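Long-range contacts in transcriptional regulator, putative (Vibrio cholerae O1 biovar eltor str. N16961, PDB 3BJN), which probably acts as an IclR-family DNA-binding transcription factor, this chain being its C-terminal, GAF-like domain: residues Pro63-Ala68 with Arg87-Asp92; Gly27-Tyr32 with Arg46-Ala51. One frame throughout, in Å; residues are numbered along the deposited sequence. Where two conformers were deposited one is given.

Contact 1 (Pro63-Ala68 with Arg87-Asp92); sequences PLLRGA and RYFGED
Phe89 packs against a bare backbone carbonyl: Leu64 O lies 3.6 Å from Phe89 CE2, approaching the ring obliquely, and this buried oxygen has no hydrogen-bond partner anywhere in the model. Two chain turns set up the encounter. Leu64 is the centre of an inverse gamma turn that follows the edge strand 61-63, while a Schellman motif ends helix 79-88, with Gly90 at positive phi as its C-prime residue, Glu91 N bonded to Leu86 O and Gly90 N to Arg87 O, the latter at 3.1 Å. The side chain of Phe89, the first residue to leave helical geometry, starts toward the turn. Its CG stands anti to the carbonyl carbon (chi1 -72°), and the far end of the ring reaches Pro63, whose CB is 3.5 Å from Phe89 CZ. One ring face is occupied by Tyr88 CD2, 3.6 Å above the plane and over the centre. At the near end, Leu65 slides past Phe89 in the opposite direction, its CD2 lying 4.1 Å from Phe89 CB. Leu65 CG is anti to the backbone N (chi1 174°), and CD1 meets the aliphatic part of Glu91, with CG of that residue 3.8 Å away. The contact thus joins the strand-to-helix turn before helix 67-76 to the C-terminal end of helix 79-88. A polar pair completes the contact: Trp98 NE1 bonds Glu91 OE1, while Glu91 OE2 makes a long salt bridge with Arg66 NH2, 3.7 Å away, the guanidinium and carboxylate planes being 72° apart.

Contact 2 (Gly27-Tyr32 with Arg46-Ala51); sequences GEMAAY and RESMQA
Gln50 NE2 donates to Gly27 O at 2.9 Å, and the bond is nearly straight (164° at the hydrogen). The acceptor lies close to the Gln50 amide plane, whereas the donor is tilted somewhat from the carbonyl plane of Gly27. A second bond holds the other end of the contact: Arg46 N donates to Ala30 O, also at 2.9 Å. The buried Ala30 N finds no partner in the model, so the pairing here is one-sided.

Between the two bonds, Met29, a selenomethionine, lies against Ser48 and Glu47; in the conformer given, its chain bends at chi3 (79°) and CE turns toward the Glu47 backbone. The tightness of the carbon contacts here is doubtful, because Met29 and Glu47 each have a second conformer. Ser48 OG accepts from Gln50 N at 3.0 Å, forming an ST turn that shapes the chain just before Gln50, and also bonds the backbone N of Leu52. Gln23 of helix 12-26 serves the loop twice: in the conformer given, Arg46 NE bonds Gln23 OE1, and Gln23 NE2 donates to Glu47 O.

The two runs travel in roughly opposed directions, 138° apart. With Tyr32 bonded to Val43 and Ser44 further along, this is the open end of the antiparallel hairpin of strands 29-36 and 39-45, where regular sheet pairing gives way to a side-chain bond.

Contacts 1 and 2 lie on opposite sides of the chain's centre, their own centres 25 Å apart and their nearest atoms about 10 Å apart, so neither touches the other. They are successive along the chain, contact 2 closing before contact 1 opens. The antiparallel sheet connects them: strand 29-36 pairs with 39-45, which in turn pairs with the short outer strand 61-63, whose last residue enters contact 1. Contact 2 lies where a loop leaves a strand end, contact 1 where a helix end meets the turn after strand 61-63. Both belong to the IclR C-terminal domain, and no bound ligand takes part in either.

Contact 1 (Pro63-Ala68 with Arg87-Asp92)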
# COMPACT_ATOMS: atom_id res chain seq x y z
N PRO A 63 8.89 -2.86 -7.63
CA PRO A 63 9.57 -1.57 -7.45
C PRO A 63 8.71 -0.56 -6.68
O PRO A 63 7.49 -0.49 -6.87
CB PRO A 63 9.81 -1.09 -8.89
CG PRO A 63 9.78 -2.34 -9.72
CD PRO A 63 8.77 -3.22 -9.06
N LEU A 64 9.37 0.22 -5.82
CA LEU A 64 8.73 1.24 -5.03
C LEU A 64 8.60 2.49 -5.88
O LEU A 64 9.47 3.40 -5.86
CB LEU A 64 9.58 1.48 -3.77
CG LEU A 64 9.01 1.84 -2.41
CD1 LEU A 64 7.73 1.19 -2.09
CD2 LEU A 64 10.09 1.62 -1.31
N LEU A 65 7.53 2.53 -6.69
CA LEU A 65 7.41 3.56 -7.72
C LEU A 65 5.97 3.75 -8.15
O LEU A 65 5.48 4.88 -8.12
CB LEU A 65 8.28 3.21 -8.94
CG LEU A 65 8.20 4.08 -10.22
CD1 LEU A 65 8.78 5.44 -9.89
CD2 LEU A 65 8.96 3.44 -11.37
N ARG A 66 5.32 2.67 -8.57
CA ARG A 66 3.94 2.72 -9.05
C ARG A 66 2.96 2.17 -8.01
O ARG A 66 3.32 1.32 -7.20
CB ARG A 66 3.78 1.93 -10.35
CG ARG A 66 4.70 2.37 -11.50
CD ARG A 66 4.56 3.85 -11.82
NE ARG A 66 5.47 4.25 -12.89
CZ ARG A 66 5.84 5.51 -13.15
NH1 ARG A 66 5.38 6.52 -12.42
NH2 ARG A 66 6.67 5.75 -14.15
N GLY A 67 1.73 2.67 -8.06
CA GLY A 67 0.64 2.12 -7.25
C GLY A 67 0.49 2.82 -5.91
O GLY A 67 1.44 3.40 -5.38
N ALA A 68 -0.72 2.72 -5.36
CA ALA A 68 -1.05 3.37 -4.08
C ALA A 68 -0.11 3.00 -2.94
O ALA A 68 0.25 3.86 -2.18
CB ALA A 68 -2.50 3.05 -3.70
N ARG A 87 15.14 8.82 -7.66
CA ARG A 87 16.28 9.06 -8.58
C ARG A 87 16.82 7.76 -9.19
O ARG A 87 17.24 7.70 -10.36
CB ARG A 87 17.40 9.88 -7.92
CG ARG A 87 16.95 11.32 -7.60
CD ARG A 87 18.07 12.31 -7.45
NE ARG A 87 17.51 13.67 -7.49
CZ ARG A 87 17.26 14.43 -6.42
NH1 ARG A 87 17.53 13.98 -5.19
NH2 ARG A 87 16.73 15.64 -6.58
N TYR A 88 16.84 6.70 -8.39
CA TYR A 88 17.24 5.41 -8.94
C TYR A 88 16.34 5.00 -10.11
O TYR A 88 16.81 4.50 -11.11
CB TYR A 88 17.16 4.35 -7.86
CG TYR A 88 17.36 2.95 -8.37
CD1 TYR A 88 18.60 2.57 -8.90
CD2 TYR A 88 16.34 2.01 -8.33
CE1 TYR A 88 18.82 1.25 -9.36
CE2 TYR A 88 16.53 0.69 -8.80
CZ TYR A 88 17.79 0.33 -9.30
OH TYR A 88 17.97 -0.98 -9.75
N PHE A 89 15.04 5.23 -9.98
CA PHE A 89 14.11 4.86 -11.03
C PHE A 89 13.99 5.92 -12.13
O PHE A 89 13.10 5.83 -12.98
CB PHE A 89 12.75 4.56 -10.42
CG PHE A 89 12.72 3.27 -9.65
CD1 PHE A 89 13.04 2.05 -10.28
CD2 PHE A 89 12.39 3.27 -8.28
CE1 PHE A 89 13.04 0.84 -9.56
CE2 PHE A 89 12.35 2.05 -7.57
CZ PHE A 89 12.69 0.84 -8.19
N GLY A 90 14.83 6.95 -12.08
CA GLY A 90 14.89 7.94 -13.16
C GLY A 90 13.82 9.02 -13.10
O GLY A 90 13.57 9.74 -14.07
N GLU A 91 13.22 9.17 -11.93
CA GLU A 91 12.24 10.21 -11.67
C GLU A 91 12.92 11.38 -11.01
O GLU A 91 13.93 11.22 -10.31
CB GLU A 91 11.12 9.69 -10.76
CG GLU A 91 10.29 8.55 -11.37
CD GLU A 91 9.43 8.99 -12.57
OE1 GLU A 91 8.85 10.10 -12.56
OE2 GLU A 91 9.32 8.20 -13.53
N ASP A 92 12.38 12.57 -11.26
CA ASP A 92 12.87 13.81 -10.65
C ASP A 92 11.91 14.14 -9.52
O ASP A 92 10.80 14.61 -9.77
CB ASP A 92 12.92 14.93 -11.70
CG ASP A 92 13.35 16.29 -11.10
OD1 ASP A 92 13.55 16.39 -9.87
OD2 ASP A 92 13.50 17.25 -11.89

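Contact 2 (Gly27-Tyr32 with Arg46-Ala51)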
# COMPACT_ATOMS: atom_id res chain seq x y z
N GLY A 27 -14.83 -7.44 1.19
CA GLY A 27 -14.94 -8.48 0.16
C GLY A 27 -13.83 -8.38 -0.86
O GLY A 27 -14.03 -8.72 -2.04
N GLU A 28 -12.67 -7.90 -0.43
CA GLU A 28 -11.51 -7.77 -1.34
C GLU A 28 -10.23 -8.32 -0.73
O GLU A 28 -10.10 -8.45 0.51
CB GLU A 28 -11.27 -6.27 -1.65
CG GLU A 28 -12.48 -5.55 -2.28
CD GLU A 28 -12.90 -6.06 -3.67
OE1 GLU A 28 -12.17 -6.83 -4.33
OE2 GLU A 28 -14.01 -5.67 -4.12
N MSE A 29 -9.27 -8.61 -1.61
CA MSE A 29 -7.90 -8.94 -1.24
C MSE A 29 -7.28 -7.79 -0.48
O MSE A 29 -7.53 -6.63 -0.83
CB MSE A 29 -7.04 -9.08 -2.50
CG MSE A 29 -7.38 -10.15 -3.44
SE MSE A 29 -5.77 -10.33 -4.55
CE MSE A 29 -4.80 -11.32 -3.33
N ALA A 30 -6.45 -8.10 0.52
CA ALA A 30 -5.79 -7.05 1.30
C ALA A 30 -4.38 -7.53 1.62
O ALA A 30 -4.14 -8.74 1.77
CB ALA A 30 -6.55 -6.78 2.60
N ALA A 31 -3.45 -6.59 1.71
CA ALA A 31 -2.07 -6.96 1.99
C ALA A 31 -1.39 -5.96 2.92
O ALA A 31 -1.81 -4.81 3.02
CB ALA A 31 -1.28 -7.05 0.71
N TYR A 32 -0.33 -6.44 3.58
CA TYR A 32 0.58 -5.60 4.35
C TYR A 32 1.91 -5.61 3.63
O TYR A 32 2.50 -6.68 3.39
CB TYR A 32 0.76 -6.20 5.73
CG TYR A 32 1.71 -5.45 6.62
CD1 TYR A 32 1.44 -4.13 6.98
CD2 TYR A 32 2.86 -6.05 7.09
CE1 TYR A 32 2.33 -3.44 7.84
CE2 TYR A 32 3.74 -5.38 7.93
CZ TYR A 32 3.47 -4.08 8.28
OH TYR A 32 4.34 -3.43 9.13
N ARG A 46 -4.03 -11.63 2.03
CA ARG A 46 -5.23 -12.46 2.20
C ARG A 46 -5.54 -13.39 1.01
O ARG A 46 -6.06 -14.48 1.18
CB ARG A 46 -6.44 -11.60 2.60
CG ARG A 46 -6.31 -11.00 3.89
CD ARG A 46 -6.31 -12.02 4.91
NE ARG A 46 -7.51 -12.83 4.83
CZ ARG A 46 -7.77 -13.80 5.68
NH1 ARG A 46 -6.90 -14.05 6.64
NH2 ARG A 46 -8.89 -14.51 5.58
N GLU A 47 -5.22 -12.98 -0.20
CA GLU A 47 -5.67 -13.81 -1.29
C GLU A 47 -7.15 -13.69 -1.58
O GLU A 47 -8.04 -13.73 -0.71
CB GLU A 47 -5.27 -15.29 -1.10
CG GLU A 47 -6.34 -16.23 -0.47
CD GLU A 47 -6.29 -17.64 -1.06
OE1 GLU A 47 -7.11 -18.51 -0.65
OE2 GLU A 47 -5.43 -17.91 -1.93
N SER A 48 -7.37 -13.62 -2.87
CA SER A 48 -8.64 -13.31 -3.52
C SER A 48 -9.54 -14.52 -3.44
O SER A 48 -9.12 -15.65 -3.74
CB SER A 48 -8.39 -12.96 -4.99
OG SER A 48 -9.61 -12.84 -5.72
N MSE A 49 -10.79 -14.26 -3.07
CA MSE A 49 -11.83 -15.28 -3.08
C MSE A 49 -12.60 -15.17 -4.37
O MSE A 49 -13.61 -15.86 -4.63
CB MSE A 49 -12.77 -15.08 -1.91
CG MSE A 49 -12.15 -15.38 -0.58
SE MSE A 49 -11.75 -17.26 -0.44
CE MSE A 49 -9.91 -17.13 -0.34
N GLN A 50 -12.15 -14.27 -5.21
CA GLN A 50 -12.71 -14.22 -6.49
C GLN A 50 -11.64 -14.97 -7.27
O GLN A 50 -11.19 -16.06 -6.82
CB GLN A 50 -13.12 -12.77 -6.84
CG GLN A 50 -14.27 -12.20 -5.90
CD GLN A 50 -13.79 -11.40 -4.65
OE1 GLN A 50 -12.63 -11.52 -4.20
NE2 GLN A 50 -14.69 -10.62 -4.07
N ALA A 51 -11.24 -14.44 -8.40
CA ALA A 51 -10.28 -15.10 -9.27
C ALA A 51 -9.28 -14.03 -9.68
O ALA A 51 -8.75 -14.04 -10.78
CB ALA A 51 -11.01 -15.66 -10.48